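Local coordinates for ESX secretion system protein EccC (Thermomonospora curvata, PDB 4NH0) that forms part of the ESX type VII secretion machinery that exports EsxA and EsxB, has weak ATPase activity and might be the translocase subunit, at residues Leu912-Ile924 and Leu957-Tyr969. Sequence-based numbering, arbitrary orientation.
Sequences LPSAAESGTRIPI and LLRLITAGIIERY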
loop_
_atom_site.group_PDB
_atom_site.type_symbol
_atom_site.label_atom_id
_atom_site.label_comp_id
_atom_site.label_asym_id
_atom_site.label_seq_id
_atom_site.Cartn_x
_atom_site.Cartn_y
_atom_site.Cartn_z
ATOM N N LEU A 912 -8.488 41.922 -7.078
ATOM C CA LEU A 912 -7.838 42.049 -8.372
ATOM C C LEU A 912 -6.876 43.226 -8.357
ATOM O O LEU A 912 -7.143 44.233 -7.705
ATOM C CB LEU A 912 -8.871 42.226 -9.485
ATOM C CG LEU A 912 -9.780 41.034 -9.783
ATOM C CD1 LEU A 912 -10.657 41.339 -10.980
ATOM C CD2 LEU A 912 -8.955 39.785 -10.025
ATOM N N PRO A 913 -5.747 43.097 -9.070
ATOM C CA PRO A 913 -4.748 44.162 -9.189
ATOM C C PRO A 913 -5.360 45.506 -9.567
ATOM O O PRO A 913 -6.313 45.555 -10.342
ATOM C CB PRO A 913 -3.833 43.649 -10.299
ATOM C CG PRO A 913 -3.901 42.177 -10.164
ATOM C CD PRO A 913 -5.316 41.867 -9.756
ATOM N N SER A 914 -4.818 46.581 -9.009
ATOM C CA SER A 914 -5.316 47.919 -9.286
ATOM C C SER A 914 -4.898 48.376 -10.675
ATOM O O SER A 914 -4.089 47.724 -11.333
ATOM C CB SER A 914 -4.809 48.907 -8.236
ATOM O OG SER A 914 -3.403 49.059 -8.328
ATOM N N ALA A 915 -5.451 49.500 -11.115
ATOM C CA ALA A 915 -5.094 50.071 -12.405
ATOM C C ALA A 915 -3.645 50.540 -12.401
ATOM O O ALA A 915 -2.982 50.547 -13.436
ATOM C CB ALA A 915 -6.022 51.220 -12.750
ATOM N N ALA A 916 -3.160 50.928 -11.226
ATOM C CA ALA A 916 -1.796 51.413 -11.078
ATOM C C ALA A 916 -0.796 50.263 -11.071
ATOM O O ALA A 916 0.410 50.478 -11.186
ATOM C CB ALA A 916 -1.664 52.234 -9.810
ATOM N N GLU A 917 -1.304 49.044 -10.930
ATOM C CA GLU A 917 -0.459 47.856 -10.927
ATOM C C GLU A 917 -0.441 47.175 -12.289
ATOM O O GLU A 917 0.622 46.866 -12.822
ATOM C CB GLU A 917 -0.933 46.864 -9.862
ATOM C CG GLU A 917 -0.656 47.294 -8.434
ATOM C CD GLU A 917 -1.169 46.294 -7.418
ATOM O OE1 GLU A 917 -2.303 45.801 -7.588
ATOM O OE2 GLU A 917 -0.438 45.997 -6.451
ATOM N N SER A 918 -1.624 46.950 -12.849
ATOM C CA SER A 918 -1.760 46.199 -14.091
ATOM C C SER A 918 -1.426 47.032 -15.320
ATOM O O SER A 918 -0.873 46.522 -16.293
ATOM C CB SER A 918 -3.181 45.651 -14.221
ATOM O OG SER A 918 -4.108 46.699 -14.446
ATOM N N GLY A 919 -1.765 48.314 -15.274
ATOM C CA GLY A 919 -1.613 49.176 -16.429
ATOM C C GLY A 919 -2.889 49.175 -17.241
ATOM O O GLY A 919 -3.977 49.048 -16.685
ATOM N N THR A 920 -2.762 49.300 -18.559
ATOM C CA THR A 920 -3.925 49.323 -19.440
ATOM C C THR A 920 -4.641 47.975 -19.484
ATOM O O THR A 920 -5.774 47.882 -19.951
ATOM C CB THR A 920 -3.537 49.729 -20.871
ATOM O OG1 THR A 920 -2.389 48.981 -21.287
ATOM C CG2 THR A 920 -3.213 51.211 -20.932
ATOM N N ARG A 921 -3.977 46.933 -18.999
ATOM C CA ARG A 921 -4.585 45.613 -18.914
ATOM C C ARG A 921 -5.664 45.591 -17.842
ATOM O O ARG A 921 -5.541 46.258 -16.816
ATOM C CB ARG A 921 -3.525 44.556 -18.620
ATOM C CG ARG A 921 -2.327 44.632 -19.540
ATOM C CD ARG A 921 -1.054 44.302 -18.797
ATOM N NE ARG A 921 -1.058 42.934 -18.295
ATOM C CZ ARG A 921 -0.211 42.477 -17.381
ATOM N NH1 ARG A 921 0.705 43.284 -16.866
ATOM N NH2 ARG A 921 -0.282 41.216 -16.981
ATOM N N ILE A 922 -6.722 44.825 -18.081
ATOM C CA ILE A 922 -7.844 44.768 -17.156
ATOM C C ILE A 922 -8.070 43.356 -16.630
ATOM O O ILE A 922 -8.511 42.481 -17.370
ATOM C CB ILE A 922 -9.143 45.261 -17.819
ATOM C CG1 ILE A 922 -8.913 46.595 -18.525
ATOM C CG2 ILE A 922 -10.253 45.377 -16.790
ATOM C CD1 ILE A 922 -10.106 47.083 -19.310
ATOM N N PRO A 923 -7.765 43.131 -15.345
ATOM C CA PRO A 923 -8.020 41.829 -14.725
ATOM C C PRO A 923 -9.515 41.571 -14.585
ATOM O O PRO A 923 -10.254 42.475 -14.203
ATOM C CB PRO A 923 -7.350 41.954 -13.357
ATOM C CG PRO A 923 -7.362 43.411 -13.072
ATOM C CD PRO A 923 -7.166 44.085 -14.397
ATOM N N ILE A 924 -9.951 40.357 -14.900
ATOM C CA ILE A 924 -11.365 40.014 -14.815
ATOM C C ILE A 924 -11.599 38.884 -13.823
ATOM O O ILE A 924 -12.734 38.610 -13.438
ATOM C CB ILE A 924 -11.933 39.609 -16.187
ATOM C CG1 ILE A 924 -11.206 38.376 -16.723
ATOM C CG2 ILE A 924 -11.821 40.761 -17.169
ATOM C CD1 ILE A 924 -11.706 37.912 -18.068
ATOM N N LEU A 957 -20.072 40.848 -15.130
ATOM C CA LEU A 957 -18.791 40.846 -15.823
ATOM C C LEU A 957 -18.678 42.054 -16.742
ATOM O O LEU A 957 -17.600 42.617 -16.915
ATOM C CB LEU A 957 -18.615 39.555 -16.622
ATOM C CG LEU A 957 -17.380 39.474 -17.517
ATOM C CD1 LEU A 957 -16.111 39.609 -16.696
ATOM C CD2 LEU A 957 -17.377 38.178 -18.303
ATOM N N LEU A 958 -19.803 42.452 -17.324
ATOM C CA LEU A 958 -19.832 43.589 -18.233
ATOM C C LEU A 958 -19.572 44.891 -17.486
ATOM O O LEU A 958 -18.883 45.776 -17.989
ATOM C CB LEU A 958 -21.172 43.656 -18.967
ATOM C CG LEU A 958 -21.229 42.965 -20.331
ATOM C CD1 LEU A 958 -20.376 43.712 -21.330
ATOM C CD2 LEU A 958 -20.769 41.526 -20.232
ATOM N N ARG A 959 -20.126 45.000 -16.285
ATOM C CA ARG A 959 -19.899 46.172 -15.451
ATOM C C ARG A 959 -18.472 46.180 -14.914
ATOM O O ARG A 959 -17.870 47.238 -14.745
ATOM C CB ARG A 959 -20.907 46.218 -14.300
ATOM C CG ARG A 959 -22.306 46.627 -14.735
ATOM C CD ARG A 959 -23.266 46.738 -13.560
ATOM N NE ARG A 959 -23.887 45.459 -13.228
ATOM C CZ ARG A 959 -23.636 44.770 -12.121
ATOM N NH1 ARG A 959 -22.777 45.238 -11.227
ATOM N NH2 ARG A 959 -24.249 43.615 -11.903
ATOM N N LEU A 960 -17.933 44.991 -14.661
ATOM C CA LEU A 960 -16.560 44.857 -14.189
ATOM C C LEU A 960 -15.563 45.341 -15.234
ATOM O O LEU A 960 -14.672 46.133 -14.933
ATOM C CB LEU A 960 -16.257 43.405 -13.818
ATOM C CG LEU A 960 -14.848 43.149 -13.280
ATOM C CD1 LEU A 960 -14.657 43.848 -11.948
ATOM C CD2 LEU A 960 -14.572 41.662 -13.151
ATOM N N ILE A 961 -15.717 44.855 -16.461
ATOM C CA ILE A 961 -14.836 45.237 -17.559
ATOM C C ILE A 961 -14.962 46.725 -17.859
ATOM O O ILE A 961 -13.964 47.405 -18.095
ATOM C CB ILE A 961 -15.141 44.430 -18.836
ATOM C CG1 ILE A 961 -14.913 42.939 -18.593
ATOM C CG2 ILE A 961 -14.277 44.905 -19.990
ATOM C CD1 ILE A 961 -15.101 42.086 -19.824
ATOM N N THR A 962 -16.193 47.226 -17.839
ATOM C CA THR A 962 -16.451 48.636 -18.097
ATOM C C THR A 962 -15.735 49.510 -17.075
ATOM O O THR A 962 -14.981 50.409 -17.439
ATOM C CB THR A 962 -17.954 48.952 -18.068
ATOM O OG1 THR A 962 -18.650 48.061 -18.947
ATOM C CG2 THR A 962 -18.205 50.383 -18.505
ATOM N N ALA A 963 -15.964 49.222 -15.797
ATOM C CA ALA A 963 -15.346 49.971 -14.707
ATOM C C ALA A 963 -13.825 49.959 -14.810
ATOM O O ALA A 963 -13.159 50.906 -14.394
ATOM C CB ALA A 963 -15.787 49.409 -13.368
ATOM N N GLY A 964 -13.281 48.883 -15.366
ATOM C CA GLY A 964 -11.852 48.781 -15.586
ATOM C C GLY A 964 -11.376 49.765 -16.635
ATOM O O GLY A 964 -10.270 50.294 -16.546
ATOM N N ILE A 965 -12.218 50.012 -17.634
ATOM C CA ILE A 965 -11.892 50.949 -18.702
ATOM C C ILE A 965 -11.907 52.383 -18.184
ATOM O O ILE A 965 -11.081 53.205 -18.581
ATOM C CB ILE A 965 -12.872 50.815 -19.885
ATOM C CG1 ILE A 965 -12.899 49.374 -20.392
ATOM C CG2 ILE A 965 -12.496 51.763 -21.009
ATOM C CD1 ILE A 965 -13.866 49.147 -21.531
ATOM N N ILE A 966 -12.848 52.673 -17.291
ATOM C CA ILE A 966 -12.952 53.992 -16.673
ATOM C C ILE A 966 -11.674 54.347 -15.915
ATOM O O ILE A 966 -11.139 55.446 -16.062
ATOM C CB ILE A 966 -14.161 54.071 -15.706
ATOM C CG1 ILE A 966 -15.433 54.460 -16.461
ATOM C CG2 ILE A 966 -13.915 55.087 -14.603
ATOM C CD1 ILE A 966 -16.071 53.331 -17.220
ATOM N N GLU A 967 -11.180 53.401 -15.125
ATOM C CA GLU A 967 -10.033 53.642 -14.259
ATOM C C GLU A 967 -8.705 53.706 -15.008
ATOM O O GLU A 967 -7.697 54.130 -14.447
ATOM C CB GLU A 967 -9.957 52.557 -13.184
ATOM C CG GLU A 967 -11.022 52.676 -12.110
ATOM C CD GLU A 967 -10.845 53.916 -11.258
ATOM O OE1 GLU A 967 -9.692 54.368 -11.097
ATOM O OE2 GLU A 967 -11.858 54.441 -10.751
ATOM N N ARG A 968 -8.705 53.293 -16.271
ATOM C CA ARG A 968 -7.461 53.177 -17.023
ATOM C C ARG A 968 -7.405 54.093 -18.243
ATOM O O ARG A 968 -6.343 54.282 -18.833
ATOM C CB ARG A 968 -7.248 51.725 -17.450
ATOM C CG ARG A 968 -7.052 50.776 -16.281
ATOM C CD ARG A 968 -7.156 49.325 -16.703
ATOM N NE ARG A 968 -6.809 48.421 -15.611
ATOM C CZ ARG A 968 -7.604 48.161 -14.580
ATOM N NH1 ARG A 968 -8.792 48.739 -14.494
ATOM N NH2 ARG A 968 -7.210 47.324 -13.631
ATOM N N TYR A 969 -8.547 54.661 -18.616
ATOM C CA TYR A 969 -8.604 55.570 -19.754
ATOM C C TYR A 969 -9.313 56.873 -19.399
ATOM O O TYR A 969 -10.268 56.879 -18.624
ATOM C CB TYR A 969 -9.314 54.915 -20.941
ATOM C CG TYR A 969 -8.628 53.688 -21.500
ATOM C CD1 TYR A 969 -7.613 53.802 -22.440
ATOM C CD2 TYR A 969 -9.011 52.415 -21.104
ATOM C CE1 TYR A 969 -6.990 52.682 -22.958
ATOM C CE2 TYR A 969 -8.397 51.290 -21.617
ATOM C CZ TYR A 969 -7.387 51.429 -22.543
ATOM O OH TYR A 969 -6.774 50.309 -23.054
#
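Ile922 and Ile924 of strand 922-924 pack on the helix that follows the P-loop (Walker A) of the third FtsK domain, a P-loop NTPase fold. The strand runs nearly antiparallel to helix 957-968, with axes 8.5 Å apart. Ile924 CG2 lies alongside Ile961 CG1 at 4.0 Å, both side chains pointing the same way. Leu960 CD2 touches Ile924 O, and Leu957 CD1 reaches Ile924 CB. Ile922 has CG1 anti to its carbonyl carbon (chi1 -49°), which carries CD1 to Ile965 CG1 at 3.8 Å. Its CG2 rests on Gly964 CA, where a side chain would point toward the strand. Strand 933-936, paired with Ile922 and Ile924, carries Leu936, which also touches Ile961.

Toward the helix end, Arg968 runs extended from CG to NE into the turn after helix 915-918. Its guanidinium is sandwiched near its rim between Ile922 CA on one face and Ala915 CA on the other. NE makes weak hydrogen bonds to Gly919 O (3.1 Å) and Arg921 O (2.8 Å). NH2 hydrogen-bonds Ser918 OG near the guanidinium plane, at 3.3 Å. Ser918 OG in turn donates to Arg921 O. A leucine in place of Arg968 would probably leave Gly919 O without its NE partner and Ser918 OG without its NH2 donor, weakening the tie between turn and helix. Arg968 NH1 reaches back to its own helix and bonds Gly964 O on a lone pair, at 3.0 Å.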